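PDB 6WY9: acyl-CoA dehydrogenase domain protein Tcur3481 from Thermomonospora curvata, which binds FAD and, as a member of the acyl-CoA dehydrogenase family, probably takes part in the flavin-dependent dehydrogenation of an acyl-CoA thioester. Local coordinates for residues D22-Q27 / H81-P86; A228-G233 / K338-T343; V234-L239 / A275-L280; H240-Y245 / H264-C269; R314-H317 / G323-V326. All blocks are in the same frame, centred on the assembly; numbering follows the deposited sequence.

Contact 1. Residues D22-Q27 / H81-P86; sequences DHATHQ and HVAPVP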
# COMPACT_ATOMS: atom_id res chain seq x y z
N ASP B 22 -8.20 7.14 -35.35
CA ASP B 22 -9.31 7.33 -36.29
C ASP B 22 -10.53 6.46 -35.95
O ASP B 22 -11.65 6.81 -36.36
CB ASP B 22 -8.89 6.99 -37.72
CG ASP B 22 -7.91 7.98 -38.28
OD1 ASP B 22 -7.81 9.09 -37.75
OD2 ASP B 22 -7.26 7.62 -39.29
N HIS B 23 -10.36 5.33 -35.28
CA HIS B 23 -11.51 4.44 -35.13
C HIS B 23 -11.94 4.16 -33.70
O HIS B 23 -13.04 3.65 -33.50
CB HIS B 23 -11.26 3.11 -35.88
CG HIS B 23 -11.15 3.31 -37.36
ND1 HIS B 23 -12.12 3.97 -38.10
CD2 HIS B 23 -10.15 3.02 -38.23
CE1 HIS B 23 -11.73 4.07 -39.36
NE2 HIS B 23 -10.54 3.50 -39.47
N ALA B 24 -11.13 4.49 -32.70
CA ALA B 24 -11.51 4.27 -31.30
C ALA B 24 -12.08 5.55 -30.71
O ALA B 24 -11.51 6.21 -29.83
CB ALA B 24 -10.31 3.76 -30.50
N THR B 25 -13.22 5.94 -31.27
CA THR B 25 -13.88 7.21 -31.00
C THR B 25 -15.09 6.99 -30.11
O THR B 25 -15.58 5.86 -29.97
CB THR B 25 -14.39 7.86 -32.30
OG1 THR B 25 -15.30 6.95 -32.91
CG2 THR B 25 -13.26 8.23 -33.24
N HIS B 26 -15.58 8.09 -29.54
CA HIS B 26 -16.79 8.05 -28.73
C HIS B 26 -17.90 7.27 -29.44
O HIS B 26 -18.43 6.30 -28.90
CB HIS B 26 -17.24 9.48 -28.44
CG HIS B 26 -18.45 9.58 -27.58
ND1 HIS B 26 -18.40 9.45 -26.21
CD2 HIS B 26 -19.75 9.79 -27.89
CE1 HIS B 26 -19.62 9.58 -25.71
NE2 HIS B 26 -20.46 9.79 -26.71
N GLN B 27 -18.24 7.66 -30.66
CA GLN B 27 -19.31 6.97 -31.39
C GLN B 27 -18.94 5.52 -31.67
O GLN B 27 -19.74 4.60 -31.44
CB GLN B 27 -19.61 7.71 -32.70
CG GLN B 27 -20.55 6.96 -33.66
CD GLN B 27 -19.81 6.00 -34.59
OE1 GLN B 27 -18.71 6.30 -35.09
NE2 GLN B 27 -20.42 4.87 -34.84
N HIS B 81 -5.82 3.23 -26.44
CA HIS B 81 -7.10 3.62 -27.03
C HIS B 81 -8.24 2.67 -26.73
O HIS B 81 -9.30 2.81 -27.34
CB HIS B 81 -6.94 3.70 -28.55
CG HIS B 81 -5.94 4.72 -28.96
ND1 HIS B 81 -4.63 4.40 -29.25
CD2 HIS B 81 -6.04 6.06 -29.06
CE1 HIS B 81 -3.97 5.51 -29.54
NE2 HIS B 81 -4.80 6.53 -29.43
N VAL B 82 -8.03 1.68 -25.84
CA VAL B 82 -8.98 0.62 -25.52
C VAL B 82 -9.67 0.17 -26.82
O VAL B 82 -10.90 0.12 -26.92
CB VAL B 82 -9.97 1.07 -24.40
CG1 VAL B 82 -9.17 1.21 -23.02
CG2 VAL B 82 -10.64 2.41 -24.69
N ALA B 83 -8.88 -0.14 -27.84
CA ALA B 83 -9.46 -0.35 -29.18
C ALA B 83 -9.98 -1.78 -29.28
O ALA B 83 -9.24 -2.73 -28.99
CB ALA B 83 -8.44 -0.10 -30.27
N PRO B 84 -11.27 -1.97 -29.63
CA PRO B 84 -11.87 -3.32 -29.54
C PRO B 84 -11.54 -4.25 -30.71
O PRO B 84 -12.36 -4.50 -31.60
CB PRO B 84 -13.37 -3.01 -29.46
CG PRO B 84 -13.53 -1.75 -30.31
CD PRO B 84 -12.30 -0.93 -29.90
N VAL B 85 -10.33 -4.81 -30.69
CA VAL B 85 -9.97 -5.88 -31.65
C VAL B 85 -9.15 -6.93 -30.91
O VAL B 85 -8.37 -6.62 -30.02
CB VAL B 85 -9.14 -5.34 -32.85
CG1 VAL B 85 -10.01 -4.79 -33.95
CG2 VAL B 85 -8.12 -4.28 -32.39
N PRO B 86 -9.29 -8.21 -31.33
CA PRO B 86 -8.60 -9.29 -30.56
C PRO B 86 -7.15 -9.49 -31.01
O PRO B 86 -6.77 -10.55 -31.53
CB PRO B 86 -9.48 -10.50 -30.86
CG PRO B 86 -9.78 -10.30 -32.36
CD PRO B 86 -10.09 -8.77 -32.44
O HOH W 1 -9.92 5.59 -27.60
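A24 carries the apolar part of this contact with a single methyl group. Its CB points at the 81-86 loop, and the methyl lies over the start of that loop, 3.9 Å from CB of H81, with the methyl of A83 a little farther off at 4.3 Å from A24 CB. The backbone is met as well: A24 CB stands 3.5 Å from the carbonyl O of H81. A24 is the centre of an inverse gamma turn, the first residue to leave the helical conformation after helix 5-23, and T25 then caps helix 26-33 by taking the N-H of R28 on OG1.

The polar part is bridged by water. One molecule donates to both carbonyls, at 2.8 Å from A24 O and 2.9 Å from H81 O, and so links the two backbones without a direct bond. H81 turns its imidazole back to its own helix: CG lies anti to the carbonyl carbon (chi1 -62°), and ND1 is bonded to E77 O.

The loop that receives A24 begins with a Schellman motif closing helix 67-80, with V82 at positive phi as its C-prime residue. The contact thus joins two helix-to-helix corners of the N-terminal alpha-helical domain. L29 of helix 26-33 covers A24, F20 of helix 5-23 and L43 of helix 41-49 pack on A83, and helix 330-340 lies against V82.

Contact 2. Residues A228-G233 / K338-T343; sequences AAVQLG and KQISGT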
# COMPACT_ATOMS: atom_id res chain seq x y z
N ALA B 228 0.79 -7.69 -20.47
CA ALA B 228 1.44 -6.56 -19.83
C ALA B 228 1.62 -5.41 -20.82
O ALA B 228 1.51 -4.25 -20.42
CB ALA B 228 2.77 -6.98 -19.23
N ALA B 229 1.85 -5.70 -22.11
CA ALA B 229 1.96 -4.59 -23.07
C ALA B 229 0.64 -3.82 -23.18
O ALA B 229 0.63 -2.58 -23.20
CB ALA B 229 2.41 -5.11 -24.44
N VAL B 230 -0.49 -4.54 -23.26
CA VAL B 230 -1.78 -3.86 -23.35
C VAL B 230 -2.01 -3.04 -22.09
O VAL B 230 -2.47 -1.88 -22.14
CB VAL B 230 -2.92 -4.90 -23.55
CG1 VAL B 230 -4.29 -4.18 -23.62
CG2 VAL B 230 -2.64 -5.80 -24.77
N GLN B 231 -1.70 -3.62 -20.94
CA GLN B 231 -1.94 -2.93 -19.68
C GLN B 231 -1.11 -1.67 -19.61
O GLN B 231 -1.55 -0.65 -19.07
CB GLN B 231 -1.61 -3.85 -18.49
CG GLN B 231 -2.07 -3.29 -17.13
CD GLN B 231 -3.55 -3.50 -16.90
OE1 GLN B 231 -4.36 -3.29 -17.81
NE2 GLN B 231 -3.92 -3.94 -15.69
N LEU B 232 0.14 -1.75 -20.05
CA LEU B 232 0.94 -0.53 -20.07
C LEU B 232 0.21 0.56 -20.86
O LEU B 232 0.18 1.72 -20.43
CB LEU B 232 2.31 -0.82 -20.68
CG LEU B 232 3.24 0.40 -20.88
CD1 LEU B 232 3.61 1.11 -19.49
CD2 LEU B 232 4.48 -0.11 -21.62
N GLY B 233 -0.35 0.21 -22.02
CA GLY B 233 -1.04 1.21 -22.82
C GLY B 233 -2.32 1.71 -22.15
O GLY B 233 -2.60 2.91 -22.12
N LYS B 338 -8.93 -3.60 -15.08
CA LYS B 338 -9.44 -4.57 -14.12
C LYS B 338 -9.45 -5.97 -14.72
O LYS B 338 -8.96 -6.93 -14.12
CB LYS B 338 -10.84 -4.08 -13.67
CG LYS B 338 -11.75 -5.04 -12.94
CD LYS B 338 -11.83 -4.74 -11.41
CE LYS B 338 -12.62 -5.84 -10.64
NZ LYS B 338 -12.35 -5.81 -9.11
N GLN B 339 -9.99 -6.11 -15.94
CA GLN B 339 -10.01 -7.45 -16.54
C GLN B 339 -8.59 -7.97 -16.79
O GLN B 339 -8.28 -9.14 -16.48
CB GLN B 339 -10.76 -7.44 -17.89
CG GLN B 339 -10.79 -8.91 -18.41
CD GLN B 339 -11.88 -9.14 -19.42
OE1 GLN B 339 -13.00 -8.66 -19.25
NE2 GLN B 339 -11.57 -9.89 -20.48
N ILE B 340 -7.72 -7.13 -17.34
CA ILE B 340 -6.39 -7.60 -17.69
C ILE B 340 -5.65 -8.06 -16.43
O ILE B 340 -4.89 -9.05 -16.46
CB ILE B 340 -5.62 -6.51 -18.45
CG1 ILE B 340 -6.20 -6.35 -19.85
CG2 ILE B 340 -4.13 -6.90 -18.61
CD1 ILE B 340 -5.64 -5.08 -20.56
N SER B 341 -5.87 -7.36 -15.31
CA SER B 341 -5.12 -7.64 -14.08
C SER B 341 -5.46 -9.00 -13.48
O SER B 341 -4.77 -9.46 -12.55
CB SER B 341 -5.37 -6.53 -13.04
OG SER B 341 -6.74 -6.57 -12.61
N GLY B 342 -6.50 -9.66 -14.00
CA GLY B 342 -6.85 -11.01 -13.58
C GLY B 342 -6.66 -12.08 -14.66
O GLY B 342 -6.94 -13.27 -14.42
N THR B 343 -6.20 -11.69 -15.85
CA THR B 343 -6.18 -12.62 -16.99
C THR B 343 -4.94 -13.48 -16.86
O THR B 343 -3.83 -12.96 -16.67
CB THR B 343 -6.22 -11.84 -18.29
OG1 THR B 343 -7.41 -11.02 -18.24
CG2 THR B 343 -6.28 -12.81 -19.54
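I340 wedges its side chain against V230 and Q231, and the tight end of the contact is its CD1 methyl. This carbon comes within 3.5 Å of CG1 of V230, closer than carbons usually pack, the two side chains crossing at about a right angle. With chi1 near -71°, CG1 of I340 lies anti to the carbonyl carbon, and the extended chi2 carries CD1 outward to the valine. Q231 runs past I340 in the opposite direction, its amide carbon CD 3.8 Å from CG2 of the isoleucine. OE1 of Q231 is held against this hydrocarbon, 3.5 Å from I340 CB, and is buried with no polar partner in the model.

The contact packs the long helix 215-248 against the C-terminal end of helix 330-340 in the C-terminal helical domain of the acyl-CoA dehydrogenase fold. The glutamine chain bends at chi2 (79°), and its NE2 donates to the carbonyls of A304 and G337, which fixes the rotation of the group. A leucine in place of Q231 would probably leave those two carbonyls without their donor and loosen the tie to helix 295-319.

The looser side lies toward S341, where NE2 of Q231 gets no nearer than 4.0 Å to the serine CB. Here a type I turn spans I340 to T343; S341 OG donates to K338 O at 2.7 Å, and a glycerol, probably from the crystallisation liquor, is hydrogen-bonded to S341 O.

Contact 3. Residues V234-L239 / A275-L280; sequences VASGAL and AMRVCL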
# COMPACT_ATOMS: atom_id res chain seq x y z
N VAL B 234 -3.08 0.79 -21.56
CA VAL B 234 -4.26 1.21 -20.80
C VAL B 234 -3.88 2.21 -19.71
O VAL B 234 -4.53 3.24 -19.55
CB VAL B 234 -4.99 -0.01 -20.18
CG1 VAL B 234 -6.12 0.48 -19.25
CG2 VAL B 234 -5.55 -0.94 -21.34
N ALA B 235 -2.87 1.89 -18.91
CA ALA B 235 -2.55 2.77 -17.79
C ALA B 235 -2.05 4.12 -18.29
O ALA B 235 -2.38 5.17 -17.72
CB ALA B 235 -1.51 2.13 -16.86
N SER B 236 -1.22 4.11 -19.34
CA SER B 236 -0.69 5.33 -19.92
C SER B 236 -1.82 6.22 -20.44
O SER B 236 -1.85 7.43 -20.19
CB SER B 236 0.28 5.00 -21.07
OG SER B 236 1.41 4.29 -20.55
N GLY B 237 -2.76 5.62 -21.18
CA GLY B 237 -3.86 6.41 -21.71
C GLY B 237 -4.74 6.95 -20.60
O GLY B 237 -5.16 8.10 -20.64
N ALA B 238 -5.02 6.12 -19.59
CA ALA B 238 -5.82 6.56 -18.45
C ALA B 238 -5.16 7.76 -17.77
O ALA B 238 -5.81 8.76 -17.45
CB ALA B 238 -5.99 5.40 -17.45
N LEU B 239 -3.86 7.65 -17.49
CA LEU B 239 -3.15 8.76 -16.86
C LEU B 239 -3.21 10.02 -17.73
O LEU B 239 -3.45 11.12 -17.22
CB LEU B 239 -1.69 8.37 -16.59
CG LEU B 239 -0.89 9.46 -15.88
CD1 LEU B 239 -1.57 10.00 -14.56
CD2 LEU B 239 0.53 8.94 -15.56
N ALA B 275 7.81 1.84 -14.03
CA ALA B 275 8.21 0.51 -13.58
C ALA B 275 7.65 -0.59 -14.49
O ALA B 275 8.36 -1.53 -14.86
CB ALA B 275 7.75 0.31 -12.14
N MET B 276 6.35 -0.50 -14.80
CA MET B 276 5.70 -1.41 -15.73
C MET B 276 6.47 -1.50 -17.03
O MET B 276 6.72 -2.59 -17.54
CB MET B 276 4.28 -0.92 -15.99
CG MET B 276 3.39 -1.18 -14.77
SD MET B 276 1.90 -0.12 -14.80
CE MET B 276 1.08 -1.05 -16.12
N ARG B 277 6.86 -0.33 -17.56
CA ARG B 277 7.49 -0.24 -18.86
C ARG B 277 8.89 -0.86 -18.86
O ARG B 277 9.24 -1.61 -19.78
CB ARG B 277 7.53 1.25 -19.31
CG ARG B 277 8.29 1.41 -20.65
CD ARG B 277 7.90 2.68 -21.49
NE ARG B 277 7.43 3.81 -20.71
CZ ARG B 277 6.21 4.35 -20.79
NH1 ARG B 277 5.92 5.38 -20.04
NH2 ARG B 277 5.27 3.86 -21.61
N VAL B 278 9.72 -0.58 -17.86
CA VAL B 278 11.03 -1.22 -17.98
C VAL B 278 10.94 -2.73 -17.74
O VAL B 278 11.73 -3.50 -18.29
CB VAL B 278 12.07 -0.57 -17.05
CG1 VAL B 278 12.24 0.92 -17.43
CG2 VAL B 278 11.71 -0.79 -15.55
N CYS B 279 10.00 -3.19 -16.92
CA CYS B 279 9.93 -4.63 -16.74
C CYS B 279 9.33 -5.31 -17.96
O CYS B 279 9.67 -6.45 -18.25
CB CYS B 279 9.12 -5.00 -15.52
SG CYS B 279 9.90 -4.44 -13.91
N LEU B 280 8.38 -4.65 -18.63
CA LEU B 280 7.90 -5.18 -19.92
C LEU B 280 9.07 -5.42 -20.88
O LEU B 280 9.23 -6.49 -21.48
CB LEU B 280 6.89 -4.19 -20.54
CG LEU B 280 6.53 -4.52 -22.01
CD1 LEU B 280 5.93 -5.92 -22.07
CD2 LEU B 280 5.54 -3.44 -22.54
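A235 meets M276 across helices 215-248 and 260-288, its methyl pointing at the partner segment and touching the end of the methionine. CB of A235 lies 4.2 Å from CE of M276, an ordinary apolar distance. M276 leaves its helix with CG anti to the carbonyl carbon, runs on nearly extended, and bends at chi3 (74°), which brings the terminal methyl nearest the alanine. The same methionine side chain also packs on Q231, one turn back along helix 215-248.

Small side chains on one helix thus meet long ones on the other. The backbones remain well apart, with CA atoms 9.5 Å from each other at A235 and M276, and the space between these neighbouring helices of the C-terminal helical domain is spanned by the methionine and arginine chains.

S236 comes next, at the partly exposed border. Its OG lies 4.0 Å from NH2 of R277, obliquely placed to the guanidinium and too distant for a bond; the hydroxyl is instead bonded to the carbonyl O of L232 in its own helix. R277 reaches this place with CG anti to its backbone N (chi1 176°) and a bend at chi3, and NH2 forms a long, weak ion pair with E76 of helix 67-80.

Farther on, A238 turns to T315 of helix 295-319 and to I330 and Y333 of helix 330-340, while L239 packs on L266, C269 and I273 of helix 260-288.

Contact 4. Residues H240-Y245 / H264-C269; sequences HITASY and HQLADC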
# COMPACT_ATOMS: atom_id res chain seq x y z
N HIS B 240 -3.00 9.88 -19.04
CA HIS B 240 -3.03 11.04 -19.92
C HIS B 240 -4.38 11.74 -19.85
O HIS B 240 -4.45 12.96 -19.69
CB HIS B 240 -2.67 10.64 -21.36
CG HIS B 240 -2.64 11.81 -22.30
ND1 HIS B 240 -1.60 12.72 -22.34
CD2 HIS B 240 -3.54 12.25 -23.22
CE1 HIS B 240 -1.86 13.66 -23.24
NE2 HIS B 240 -3.03 13.39 -23.78
N ILE B 241 -5.47 10.98 -19.95
CA ILE B 241 -6.81 11.58 -19.94
C ILE B 241 -7.06 12.29 -18.61
O ILE B 241 -7.63 13.40 -18.56
CB ILE B 241 -7.88 10.49 -20.18
CG1 ILE B 241 -7.89 10.02 -21.64
CG2 ILE B 241 -9.32 11.00 -19.73
CD1 ILE B 241 -8.54 8.62 -21.74
N THR B 242 -6.65 11.65 -17.52
CA THR B 242 -6.88 12.17 -16.18
C THR B 242 -6.08 13.46 -15.93
O THR B 242 -6.61 14.43 -15.38
CB THR B 242 -6.51 11.08 -15.17
OG1 THR B 242 -7.33 9.94 -15.44
CG2 THR B 242 -6.81 11.58 -13.73
N ALA B 243 -4.81 13.47 -16.36
CA ALA B 243 -3.98 14.67 -16.28
C ALA B 243 -4.63 15.85 -17.01
O ALA B 243 -4.69 16.98 -16.48
CB ALA B 243 -2.59 14.39 -16.87
N SER B 244 -5.09 15.62 -18.26
CA SER B 244 -5.77 16.68 -19.00
C SER B 244 -7.02 17.15 -18.27
O SER B 244 -7.31 18.36 -18.24
CB SER B 244 -6.16 16.20 -20.41
OG SER B 244 -5.03 15.82 -21.18
N TYR B 245 -7.83 16.22 -17.79
CA TYR B 245 -9.07 16.59 -17.11
C TYR B 245 -8.78 17.45 -15.86
O TYR B 245 -9.45 18.47 -15.63
CB TYR B 245 -9.88 15.33 -16.72
CG TYR B 245 -11.17 15.67 -16.01
CD1 TYR B 245 -12.25 16.14 -16.74
CD2 TYR B 245 -11.31 15.53 -14.63
CE1 TYR B 245 -13.46 16.49 -16.12
CE2 TYR B 245 -12.54 15.87 -13.99
CZ TYR B 245 -13.59 16.35 -14.73
OH TYR B 245 -14.79 16.69 -14.15
N HIS B 264 0.20 14.00 -6.09
CA HIS B 264 0.89 12.81 -5.59
C HIS B 264 0.27 11.51 -6.10
O HIS B 264 1.01 10.55 -6.35
CB HIS B 264 0.96 12.84 -4.05
CG HIS B 264 1.98 13.84 -3.55
ND1 HIS B 264 2.52 13.80 -2.29
CD2 HIS B 264 2.59 14.87 -4.18
CE1 HIS B 264 3.42 14.74 -2.15
NE2 HIS B 264 3.50 15.41 -3.30
N GLN B 265 -1.05 11.48 -6.25
CA GLN B 265 -1.72 10.34 -6.85
C GLN B 265 -1.30 10.22 -8.31
O GLN B 265 -1.00 9.13 -8.76
CB GLN B 265 -3.26 10.49 -6.72
CG GLN B 265 -3.70 10.22 -5.22
CD GLN B 265 -5.15 10.53 -4.97
OE1 GLN B 265 -6.01 9.71 -5.23
NE2 GLN B 265 -5.42 11.76 -4.48
N LEU B 266 -1.25 11.36 -9.03
CA LEU B 266 -0.77 11.31 -10.41
C LEU B 266 0.67 10.84 -10.48
O LEU B 266 1.04 10.09 -11.40
CB LEU B 266 -0.90 12.69 -11.07
CG LEU B 266 -2.33 13.21 -11.25
CD1 LEU B 266 -2.25 14.70 -11.56
CD2 LEU B 266 -3.00 12.49 -12.47
N ALA B 267 1.52 11.30 -9.56
CA ALA B 267 2.93 10.87 -9.58
C ALA B 267 3.06 9.38 -9.32
O ALA B 267 3.96 8.72 -9.85
CB ALA B 267 3.74 11.62 -8.51
N ASP B 268 2.24 8.85 -8.44
CA ASP B 268 2.35 7.42 -8.16
C ASP B 268 1.97 6.62 -9.40
O ASP B 268 2.61 5.61 -9.69
CB ASP B 268 1.51 7.02 -6.96
CG ASP B 268 2.15 7.44 -5.61
OD1 ASP B 268 3.36 7.75 -5.52
OD2 ASP B 268 1.41 7.43 -4.65
N CYS B 269 0.97 7.09 -10.15
CA CYS B 269 0.66 6.48 -11.45
C CYS B 269 1.86 6.54 -12.39
O CYS B 269 2.18 5.56 -13.08
CB CYS B 269 -0.51 7.21 -12.12
SG CYS B 269 -2.10 7.02 -11.25
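T242 and L266 join two neighbouring long helices of the C-terminal helical domain, 215-248 and 260-288, not far from the adenosine part of the bound cofactor. The meeting is between methyl groups: CG2 of T242 lies 4.1 Å from CD2 of L266, and the two side chains cross obliquely. Beside it, the same CD2 approaches the backbone N of A243 at 4.4 Å, and the backbones draw nearest at this level, with CA atoms of A243 and L266 7.5 Å apart.

The threonine divides its two branches between the helices. With chi1 at -60°, CG2 stands anti to the backbone N and faces the leucine, while OG1 is turned back to bond the carbonyl O of A238 one turn earlier, so the buried hydroxyl is satisfied within its own helix. Within this helical domain the threonine is also covered by T315 and H319 of helix 295-319 and by I330 of helix 330-340.

L266 is met from the 215-248 side by L246 as well, and an apolar side chain of a neighbouring chain, a different protein, packs on it. Its CG, anti to the carbonyl carbon, directs CD2 into this apolar layer. The nearest atoms of the T242 side chain and the bound reduced FAD are about 8 Å apart, on its adenosine side.

Contact 5. Residues R314-H317 / G323-V326; sequences RTQH and GVDV. With FDA (dihydroflavine-adenine dinucleotide), chain C.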
# COMPACT_ATOMS: atom_id res chain seq x y z
N ARG B 314 -6.85 4.76 -9.38
CA ARG B 314 -6.60 6.17 -9.05
C ARG B 314 -7.25 7.08 -10.09
O ARG B 314 -7.81 8.12 -9.73
CB ARG B 314 -5.09 6.47 -8.96
CG ARG B 314 -4.37 5.75 -7.79
CD ARG B 314 -3.03 6.44 -7.41
NE ARG B 314 -2.17 5.50 -6.67
CZ ARG B 314 -1.39 4.62 -7.27
NH1 ARG B 314 -1.39 4.59 -8.61
NH2 ARG B 314 -0.61 3.80 -6.56
N THR B 315 -7.21 6.71 -11.37
CA THR B 315 -7.77 7.63 -12.37
C THR B 315 -9.30 7.65 -12.30
O THR B 315 -9.92 8.67 -12.62
CB THR B 315 -7.26 7.29 -13.80
OG1 THR B 315 -7.55 5.93 -14.13
CG2 THR B 315 -5.70 7.53 -13.95
N GLN B 316 -9.94 6.57 -11.82
CA GLN B 316 -11.37 6.68 -11.51
C GLN B 316 -11.60 7.67 -10.38
O GLN B 316 -12.43 8.58 -10.48
CB GLN B 316 -11.96 5.33 -11.11
CG GLN B 316 -12.25 4.37 -12.24
CD GLN B 316 -13.04 5.00 -13.38
OE1 GLN B 316 -12.55 5.02 -14.51
NE2 GLN B 316 -14.29 5.46 -13.09
N HIS B 317 -10.90 7.49 -9.27
CA HIS B 317 -11.15 8.30 -8.12
C HIS B 317 -10.95 9.79 -8.43
O HIS B 317 -11.77 10.64 -8.02
CB HIS B 317 -10.23 7.86 -6.97
CG HIS B 317 -10.41 8.72 -5.76
ND1 HIS B 317 -11.54 8.63 -4.97
CD2 HIS B 317 -9.69 9.77 -5.28
CE1 HIS B 317 -11.48 9.56 -4.02
NE2 HIS B 317 -10.38 10.27 -4.20
N GLY B 323 -16.38 10.39 -13.85
CA GLY B 323 -15.62 9.20 -14.22
C GLY B 323 -16.47 7.94 -14.30
O GLY B 323 -16.12 6.99 -15.01
N VAL B 324 -17.63 7.92 -13.65
CA VAL B 324 -18.47 6.73 -13.82
C VAL B 324 -19.49 6.91 -14.92
O VAL B 324 -20.21 5.95 -15.25
CB VAL B 324 -19.19 6.28 -12.53
CG1 VAL B 324 -18.12 6.06 -11.37
CG2 VAL B 324 -20.27 7.25 -12.10
N ASP B 325 -19.56 8.08 -15.54
CA ASP B 325 -20.52 8.27 -16.64
C ASP B 325 -20.06 7.45 -17.83
O ASP B 325 -18.92 7.61 -18.28
CB ASP B 325 -20.59 9.75 -17.02
CG ASP B 325 -21.69 10.08 -18.00
OD1 ASP B 325 -22.15 9.23 -18.79
OD2 ASP B 325 -22.09 11.24 -17.96
N VAL B 326 -20.92 6.56 -18.34
CA VAL B 326 -20.52 5.74 -19.48
C VAL B 326 -20.39 6.55 -20.76
O VAL B 326 -19.85 6.04 -21.73
CB VAL B 326 -21.43 4.53 -19.83
CG1 VAL B 326 -21.51 3.51 -18.64
CG2 VAL B 326 -22.84 4.99 -20.33
PA FDA C . -14.82 16.92 -8.13
O1A FDA C . -14.47 17.34 -9.52
O2A FDA C . -15.21 17.99 -7.09
O5B FDA C . -13.44 16.21 -7.44
C5B FDA C . -13.05 15.16 -8.28
C4B FDA C . -11.86 14.47 -7.58
O4B FDA C . -10.87 15.58 -7.28
C3B FDA C . -12.19 13.96 -6.18
O3B FDA C . -12.65 12.65 -6.20
C2B FDA C . -10.82 13.97 -5.52
O2B FDA C . -9.90 12.93 -6.03
C1B FDA C . -10.20 15.31 -6.01
N9A FDA C . -10.36 16.43 -5.08
C8A FDA C . -11.43 17.33 -4.96
N7A FDA C . -11.20 18.27 -4.05
C5A FDA C . -9.95 17.99 -3.55
C6A FDA C . -9.19 18.61 -2.54
N6A FDA C . -9.65 19.69 -1.89
N1A FDA C . -7.97 18.13 -2.21
C2A FDA C . -7.59 17.03 -2.91
N3A FDA C . -8.20 16.32 -3.89
C4A FDA C . -9.40 16.85 -4.19
N1 FDA C . -24.87 14.23 -5.46
C2 FDA C . -26.10 14.79 -5.07
O2 FDA C . -26.20 16.03 -4.90
N3 FDA C . -27.15 13.90 -4.87
C4 FDA C . -27.05 12.50 -5.06
O4 FDA C . -28.04 11.80 -4.89
C4X FDA C . -25.76 12.01 -5.47
N5 FDA C . -25.59 10.64 -5.67
C5X FDA C . -24.57 10.24 -6.50
C6 FDA C . -24.58 9.02 -7.07
C7 FDA C . -23.52 8.66 -7.94
C7M FDA C . -23.57 7.37 -8.52
C8 FDA C . -22.48 9.48 -8.19
C8M FDA C . -21.37 9.10 -9.08
C9 FDA C . -22.46 10.72 -7.58
C9A FDA C . -23.51 11.10 -6.75
N10 FDA C . -23.50 12.36 -6.12
C10 FDA C . -24.73 12.85 -5.67
C1' FDA C . -22.42 13.33 -6.47
C2' FDA C . -21.24 13.28 -5.46
O2' FDA C . -21.59 13.83 -4.29
C3' FDA C . -20.08 14.08 -6.20
O3' FDA C . -19.59 13.34 -7.31
C4' FDA C . -18.97 14.44 -5.23
O4' FDA C . -19.47 15.40 -4.37
C5' FDA C . -17.72 14.89 -6.05
O5' FDA C . -18.08 16.04 -6.76
P FDA C . -17.47 15.94 -8.28
O1P FDA C . -18.02 14.71 -8.82
O2P FDA C . -17.76 17.27 -8.95
O3P FDA C . -15.83 15.70 -8.19
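Q316 reaches from helix 295-319 to the loop that follows it and is bonded there to G323. From CB the chain sets CG anti to the carbonyl carbon (chi1 -77°) and then bends at chi2, which brings the amide round to the loop although the CB bond itself does not aim there. CD comes to 4.0 Å from O of G323, with OE1 at a similar distance from that oxygen. The tip atom NE2 makes the bond: it donates to G323 O at 3.1 Å and nearly straight, with an N-H...O angle of 167°. The oxygen lies almost in the plane of the glutamine amide, yet the donor stands well above the plane of the glycine carbonyl, 78° out of it. NE2 also comes within 4.2 Å of CG1 of V324. A leucine here would probably leave the G323 carbonyl without this donor and the loop less firmly tied to the helix.

I330 and F334 of helix 330-340 pack on the glutamine. Beyond this bond both segments meet the cofactor: O3B of the adenosine ribose donates to H317 O at 2.9 Å and lies over one face of the histidine ring, while CG2 of V324 touches the flavin methyl C8M at 3.7 Å. R249 of a neighbouring chain, a different protein, is also hydrogen-bonded to the cofactor: an FAD site shared between subunits, as is characteristic of acyl-CoA dehydrogenases.

Contact 1 comes first along the chain and stands alone in the N-terminal helical domain, its centre about 16 to 22 Å from those of the others, which all lie in the C-terminal helical domain. There, contacts 2, 3 and 4 follow one another along helix 215-248, with centres of contacts 2 and 3 about 10 Å apart and of 3 and 4 about 12 Å. Contacts 3 and 4 share helix 260-288 as well and touch each other. In sequence they nest, 4 inside 3 and 3 inside 2. Contact 5, also nested in 2, touches 3 and 4 through T315, so the packing of the helix bundle runs on to the cofactor site.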